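Local coordinates for protein purine nucleoside phosphorylase (Thermus thermophilus, PDB 6TK9) that probably catalyses the phosphate-dependent cleavage of purine nucleosides such as inosine and guanosine into the free base and ribose 1-phosphate, at residues P189-R194 / E241-E246; V81-G86 / Y183-G188. One frame throughout, in Å; residues are numbered along the deposited sequence.

Interaction 1. Residues P189-R194 / E241-E246; sequences PSFASR and EHHATE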
loop_
_atom_site.group_PDB
_atom_site.type_symbol
_atom_site.label_atom_id
_atom_site.label_comp_id
_atom_site.label_asym_id
_atom_site.label_seq_id
_atom_site.Cartn_x
_atom_site.Cartn_y
_atom_site.Cartn_z
ATOM N N PRO A 189 -21.467 12.067 -11.165
ATOM C CA PRO A 189 -21.020 12.188 -12.559
ATOM C C PRO A 189 -19.757 13.021 -12.839
ATOM O O PRO A 189 -19.322 13.026 -13.965
ATOM C CB PRO A 189 -22.175 12.974 -13.186
ATOM C CG PRO A 189 -22.605 13.890 -12.081
ATOM C CD PRO A 189 -22.522 13.038 -10.832
ATOM N N SER A 190 -19.235 13.752 -11.851
ATOM C CA SER A 190 -17.909 14.412 -11.959
ATOM C C SER A 190 -16.894 13.310 -12.176
ATOM O O SER A 190 -17.081 12.252 -11.577
ATOM C CB SER A 190 -17.560 15.217 -10.745
ATOM O OG SER A 190 -17.599 14.415 -9.580
ATOM N N PHE A 191 -15.900 13.522 -13.031
ATOM C CA PHE A 191 -14.790 12.556 -13.211
ATOM C C PHE A 191 -13.953 12.572 -11.917
ATOM O O PHE A 191 -14.087 13.487 -11.111
ATOM C CB PHE A 191 -13.997 12.839 -14.496
ATOM C CG PHE A 191 -14.654 12.407 -15.790
ATOM C CD1 PHE A 191 -14.903 11.067 -16.057
ATOM C CD2 PHE A 191 -15.011 13.344 -16.763
ATOM C CE1 PHE A 191 -15.485 10.677 -17.256
ATOM C CE2 PHE A 191 -15.603 12.954 -17.958
ATOM C CZ PHE A 191 -15.846 11.621 -18.198
ATOM N N ALA A 192 -13.148 11.538 -11.708
ATOM C CA ALA A 192 -12.279 11.366 -10.536
ATOM C C ALA A 192 -11.230 12.484 -10.512
ATOM O O ALA A 192 -10.764 12.860 -11.590
ATOM C CB ALA A 192 -11.629 10.015 -10.615
ATOM N N SER A 193 -10.882 12.983 -9.315
ATOM C CA SER A 193 -9.665 13.798 -9.071
ATOM C C SER A 193 -8.444 12.920 -9.356
ATOM O O SER A 193 -8.591 11.668 -9.390
ATOM C CB SER A 193 -9.598 14.330 -7.669
ATOM O OG SER A 193 -9.153 13.311 -6.767
ATOM N N ARG A 194 -7.279 13.554 -9.514
ATOM C CA ARG A 194 -5.984 12.850 -9.631
ATOM C C ARG A 194 -5.856 11.880 -8.446
ATOM O O ARG A 194 -5.632 10.676 -8.689
ATOM C CB ARG A 194 -4.841 13.862 -9.724
ATOM C CG ARG A 194 -4.801 14.631 -11.037
ATOM C CD ARG A 194 -3.470 15.332 -11.201
ATOM N NE ARG A 194 -3.438 16.295 -12.292
ATOM C CZ ARG A 194 -3.187 16.015 -13.568
ATOM N NH1 ARG A 194 -2.949 14.775 -13.961
ATOM N NH2 ARG A 194 -3.192 16.990 -14.457
ATOM N N GLU A 241 -0.885 14.904 -17.856
ATOM C CA GLU A 241 -1.836 16.060 -17.922
ATOM C C GLU A 241 -3.119 15.628 -18.651
ATOM O O GLU A 241 -3.081 14.612 -19.369
ATOM C CB GLU A 241 -1.223 17.309 -18.577
ATOM C CG GLU A 241 -0.809 17.141 -20.035
ATOM C CD GLU A 241 -1.148 18.310 -20.953
ATOM O OE1 GLU A 241 -2.298 18.818 -20.878
ATOM O OE2 GLU A 241 -0.264 18.709 -21.751
ATOM N N HIS A 242 -4.211 16.373 -18.467
ATOM C CA HIS A 242 -5.511 16.238 -19.190
ATOM C C HIS A 242 -6.135 14.850 -18.967
ATOM O O HIS A 242 -5.506 13.824 -19.320
ATOM C CB HIS A 242 -5.377 16.598 -20.686
ATOM C CG HIS A 242 -6.062 17.875 -21.075
ATOM N ND1 HIS A 242 -7.244 17.895 -21.806
ATOM C CD2 HIS A 242 -5.750 19.170 -20.836
ATOM C CE1 HIS A 242 -7.622 19.145 -22.003
ATOM N NE2 HIS A 242 -6.724 19.946 -21.415
ATOM N N HIS A 243 -7.320 14.850 -18.344
ATOM C CA HIS A 243 -8.350 13.778 -18.381
ATOM C C HIS A 243 -9.185 14.014 -19.644
ATOM O O HIS A 243 -9.390 15.191 -19.987
ATOM C CB HIS A 243 -9.220 13.820 -17.103
ATOM C CG HIS A 243 -10.091 12.624 -16.889
ATOM N ND1 HIS A 243 -10.046 11.886 -15.719
ATOM C CD2 HIS A 243 -11.013 12.029 -17.676
ATOM C CE1 HIS A 243 -10.906 10.891 -15.795
ATOM N NE2 HIS A 243 -11.503 10.949 -16.994
ATOM N N ALA A 244 -9.636 12.950 -20.309
ATOM C CA ALA A 244 -10.597 13.008 -21.435
ATOM C C ALA A 244 -11.864 13.768 -21.010
ATOM O O ALA A 244 -12.237 13.714 -19.819
ATOM C CB ALA A 244 -10.932 11.609 -21.892
ATOM N N THR A 245 -12.514 14.441 -21.960
ATOM C CA THR A 245 -13.829 15.114 -21.771
ATOM C C THR A 245 -14.935 14.137 -22.211
ATOM O O THR A 245 -14.573 13.011 -22.619
ATOM C CB THR A 245 -13.808 16.486 -22.464
ATOM O OG1 THR A 245 -14.433 17.404 -21.568
ATOM C CG2 THR A 245 -14.489 16.523 -23.818
ATOM N N GLU A 246 -16.218 14.526 -22.096
ATOM C CA GLU A 246 -17.397 13.751 -22.595
ATOM C C GLU A 246 -17.227 13.484 -24.102
ATOM O O GLU A 246 -17.338 12.300 -24.511
ATOM C CB GLU A 246 -18.706 14.501 -22.302
ATOM C CG GLU A 246 -19.963 13.811 -22.831
ATOM C CD GLU A 246 -21.182 14.707 -23.005
ATOM O OE1 GLU A 246 -21.344 15.653 -22.210
ATOM O OE2 GLU A 246 -21.967 14.461 -23.941
#

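Interaction 2. Residues V81-G86 / Y183-G188; sequences VHYYEG and YAWFMG. With PO4 (phosphate ion), chain G.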
loop_
_atom_site.group_PDB
_atom_site.type_symbol
_atom_site.label_atom_id
_atom_site.label_comp_id
_atom_site.label_asym_id
_atom_site.label_seq_id
_atom_site.Cartn_x
_atom_site.Cartn_y
_atom_site.Cartn_z
ATOM N N VAL A 81 -29.216 3.165 -17.874
ATOM C CA VAL A 81 -29.361 4.259 -16.878
ATOM C C VAL A 81 -28.241 4.133 -15.845
ATOM O O VAL A 81 -27.660 3.034 -15.669
ATOM C CB VAL A 81 -30.758 4.258 -16.236
ATOM C CG1 VAL A 81 -31.829 4.447 -17.297
ATOM C CG2 VAL A 81 -31.024 3.006 -15.416
ATOM N N HIS A 82 -27.920 5.244 -15.204
ATOM C CA HIS A 82 -26.819 5.335 -14.216
ATOM C C HIS A 82 -27.365 5.857 -12.892
ATOM O O HIS A 82 -28.361 6.623 -12.881
ATOM C CB HIS A 82 -25.705 6.226 -14.764
ATOM C CG HIS A 82 -25.323 5.865 -16.160
ATOM N ND1 HIS A 82 -25.917 6.447 -17.260
ATOM C CD2 HIS A 82 -24.435 4.963 -16.634
ATOM C CE1 HIS A 82 -25.400 5.926 -18.354
ATOM N NE2 HIS A 82 -24.487 5.015 -17.999
ATOM N N TYR A 83 -26.701 5.455 -11.827
ATOM C CA TYR A 83 -26.825 6.031 -10.471
ATOM C C TYR A 83 -26.565 7.542 -10.528
ATOM O O TYR A 83 -27.249 8.251 -9.810
ATOM C CB TYR A 83 -25.894 5.261 -9.536
ATOM C CG TYR A 83 -26.021 5.613 -8.085
ATOM C CD1 TYR A 83 -27.149 5.268 -7.372
ATOM C CD2 TYR A 83 -24.978 6.222 -7.405
ATOM C CE1 TYR A 83 -27.255 5.544 -6.020
ATOM C CE2 TYR A 83 -25.070 6.517 -6.053
ATOM C CZ TYR A 83 -26.216 6.180 -5.357
ATOM O OH TYR A 83 -26.317 6.467 -4.027
ATOM N N TYR A 84 -25.681 8.051 -11.384
ATOM C CA TYR A 84 -25.366 9.507 -11.366
ATOM C C TYR A 84 -26.582 10.299 -11.835
ATOM O O TYR A 84 -26.691 11.444 -11.424
ATOM C CB TYR A 84 -24.105 9.907 -12.143
ATOM C CG TYR A 84 -24.053 9.466 -13.581
ATOM C CD1 TYR A 84 -24.829 10.100 -14.547
ATOM C CD2 TYR A 84 -23.234 8.421 -13.980
ATOM C CE1 TYR A 84 -24.808 9.692 -15.867
ATOM C CE2 TYR A 84 -23.188 8.016 -15.304
ATOM C CZ TYR A 84 -23.985 8.648 -16.244
ATOM O OH TYR A 84 -23.966 8.258 -17.549
ATOM N N GLU A 85 -27.465 9.705 -12.640
ATOM C CA GLU A 85 -28.691 10.378 -13.151
ATOM C C GLU A 85 -29.723 10.473 -12.029
ATOM O O GLU A 85 -30.721 11.148 -12.244
ATOM C CB GLU A 85 -29.325 9.628 -14.320
ATOM C CG GLU A 85 -28.451 9.542 -15.561
ATOM C CD GLU A 85 -28.993 8.535 -16.559
ATOM O OE1 GLU A 85 -30.001 8.871 -17.212
ATOM O OE2 GLU A 85 -28.452 7.400 -16.635
ATOM N N GLY A 86 -29.501 9.779 -10.907
ATOM C CA GLY A 86 -30.315 9.926 -9.688
ATOM C C GLY A 86 -31.335 8.823 -9.533
ATOM O O GLY A 86 -32.268 9.003 -8.729
ATOM N N TYR A 183 -12.776 -3.826 -12.671
ATOM C CA TYR A 183 -13.615 -2.627 -12.956
ATOM C C TYR A 183 -14.063 -1.983 -11.642
ATOM O O TYR A 183 -14.725 -2.676 -10.869
ATOM C CB TYR A 183 -14.839 -2.995 -13.806
ATOM C CG TYR A 183 -15.731 -1.837 -14.194
ATOM C CD1 TYR A 183 -16.766 -1.436 -13.374
ATOM C CD2 TYR A 183 -15.579 -1.174 -15.401
ATOM C CE1 TYR A 183 -17.623 -0.412 -13.734
ATOM C CE2 TYR A 183 -16.424 -0.136 -15.774
ATOM C CZ TYR A 183 -17.454 0.251 -14.935
ATOM O OH TYR A 183 -18.292 1.292 -15.264
ATOM N N ALA A 184 -13.742 -0.703 -11.430
ATOM C CA ALA A 184 -14.202 0.115 -10.278
ATOM C C ALA A 184 -15.382 1.008 -10.688
ATOM O O ALA A 184 -15.226 1.898 -11.598
ATOM C CB ALA A 184 -13.061 0.954 -9.751
ATOM N N TRP A 185 -16.512 0.801 -10.021
ATOM C CA TRP A 185 -17.728 1.661 -10.060
ATOM C C TRP A 185 -17.494 2.932 -9.242
ATOM O O TRP A 185 -17.562 2.860 -8.030
ATOM C CB TRP A 185 -18.947 0.876 -9.539
ATOM C CG TRP A 185 -20.242 1.624 -9.527
ATOM C CD1 TRP A 185 -20.558 2.740 -10.245
ATOM C CD2 TRP A 185 -21.433 1.253 -8.825
ATOM N NE1 TRP A 185 -21.851 3.108 -10.003
ATOM C CE2 TRP A 185 -22.411 2.221 -9.137
ATOM C CE3 TRP A 185 -21.756 0.226 -7.938
ATOM C CZ2 TRP A 185 -23.684 2.198 -8.589
ATOM C CZ3 TRP A 185 -23.011 0.203 -7.386
ATOM C CH2 TRP A 185 -23.962 1.172 -7.714
ATOM N N PHE A 186 -17.196 4.042 -9.907
ATOM C CA PHE A 186 -17.092 5.408 -9.330
ATOM C C PHE A 186 -18.434 6.085 -9.564
ATOM O O PHE A 186 -18.926 5.991 -10.687
ATOM C CB PHE A 186 -15.957 6.180 -10.006
ATOM C CG PHE A 186 -15.698 7.552 -9.446
ATOM C CD1 PHE A 186 -15.048 7.709 -8.229
ATOM C CD2 PHE A 186 -16.092 8.685 -10.134
ATOM C CE1 PHE A 186 -14.790 8.972 -7.716
ATOM C CE2 PHE A 186 -15.843 9.947 -9.611
ATOM C CZ PHE A 186 -15.177 10.092 -8.407
ATOM N N MET A 187 -19.023 6.716 -8.548
ATOM C CA MET A 187 -20.456 7.107 -8.599
ATOM C C MET A 187 -20.657 8.195 -9.659
ATOM O O MET A 187 -21.700 8.179 -10.317
ATOM C CB MET A 187 -20.973 7.599 -7.248
ATOM C CG MET A 187 -20.363 8.896 -6.787
ATOM S SD MET A 187 -20.974 9.261 -5.150
ATOM C CE MET A 187 -22.718 9.491 -5.495
ATOM N N GLY A 188 -19.696 9.106 -9.812
ATOM C CA GLY A 188 -19.830 10.250 -10.728
ATOM C C GLY A 188 -20.975 11.156 -10.292
ATOM O O GLY A 188 -21.438 11.056 -9.154
HETATM P P PO4 G . -21.334 3.566 -19.667
HETATM O O1 PO4 G . -22.859 3.513 -19.480
HETATM O O2 PO4 G . -20.857 5.015 -19.635
HETATM O O3 PO4 G . -20.930 2.956 -20.994
HETATM O O4 PO4 G . -20.690 2.749 -18.552
#

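Interaction 1. Residues P189-R194 / E241-E246
The phenyl ring of Phe191 carries the imidazole of His243 over one face, with His243 NE2 3.5 Å from CD1 and displaced toward the rim. Near the ring plane, at its edge, stands the backbone N of Glu246. On its own face the His243 ring receives the Phe191 methylene, a CH-pi contact with CB 4.1 Å from the ring centroid and 19° off the normal. The two planes are inclined by 31° and their centroids lie 4.6 Å apart, a pairing that is oblique. His243 CG is anti to its backbone N (chi1 -168°), beside the carbonyl carbon, and from there the ring reaches Phe191. Across from Phe191 CE2 lies the carbonyl O of Ala244, at 3.9 Å. Both segments are loops of the phosphorylase-superfamily alpha/beta fold that follow strands 179-185 and 225-235 and lead into helices 194-202 and 246-255, and they run nearly antiparallel. In related phosphorylases the phenylalanine of the former loop lines the purine pocket, and Phe191 is probably placed likewise. Ser193 is the N-cap of helix 194-202, with Glu196 OE1 accepting from its backbone N. At the far end the guanidinium of Arg194 has CA of Glu241 at its edge, in plane, 3.8 Å from NH2. NH1 is held by the carbonyl oxygens of Pro238 and Arg240, while NH2 forms a salt bridge with Glu157 of a second subunit. Phe156 of that same subunit meets the His243 ring edge-to-face.

Interaction 2. Residues V81-G86 / Y183-G188
Tyr83, Met187 and Tyr84 carry most of the contact between the loop after strand 72-78 and the last part of strand 179-185 with the turn that follows it, in the phosphorylase-superfamily alpha/beta fold. The face of Tyr83 is approached by the edge of Trp185 in an offset edge-to-face pair, the planes at 78°, and the nearest atoms are Tyr83 CB and Trp185 CZ2, 3.9 Å apart. Tyr83 CG is anti to its backbone N (chi1 -173°), which places CG toward Trp185, 4.2 Å from its CZ2. Met187, bent at its last torsion, brings its CE methyl to 3.8 Å from Tyr83 CE2. Arg141 of a second subunit makes a cation-pi contact with the same tyrosine ring.

His82, in the loop, donates from NE2 to O1 of the phosphate ion at 2.7 Å and 171°, nearly straight. Its ND1 and backbone N reach Glu85 OE2 from opposite faces of the carboxylate plane, and Glu85 OE1 is bonded to Thr56. An alanine here removes the imidazole, and would probably leave phosphate O1 without this donor and Glu85 OE2 without one of its two N-H partners.

Tyr84 meets the turn after the strand through its methylene: CB lies 3.5 Å from the carbonyl O of Met187, which sits at the edge of the tyrosine ring, and 3.8 Å from C of Gly188.

Overall arrangement
The two contacts follow one another along the chain: 183-188 runs straight into 189-194 through the cis peptide before Pro189. Their centres are about 14 Å apart, on the same side of the chain's centre, and they touch where Pro189 N packs on Tyr84 CB at 3.5 Å and where Ala192 N meets Phe186 CE2 at 3.8 Å. Interaction 2 supplies His82 to the phosphate, which is also hydrogen-bonded to Ser29, Arg80, Ala112 and Ser211, a set consistent with the phosphate site of this family. Interaction 1 probably borders the neighbouring base pocket. Both also pack against the second subunit, whose Phe152 meets the Tyr84 ring edge-to-face and whose Asn138 bonds Ser190.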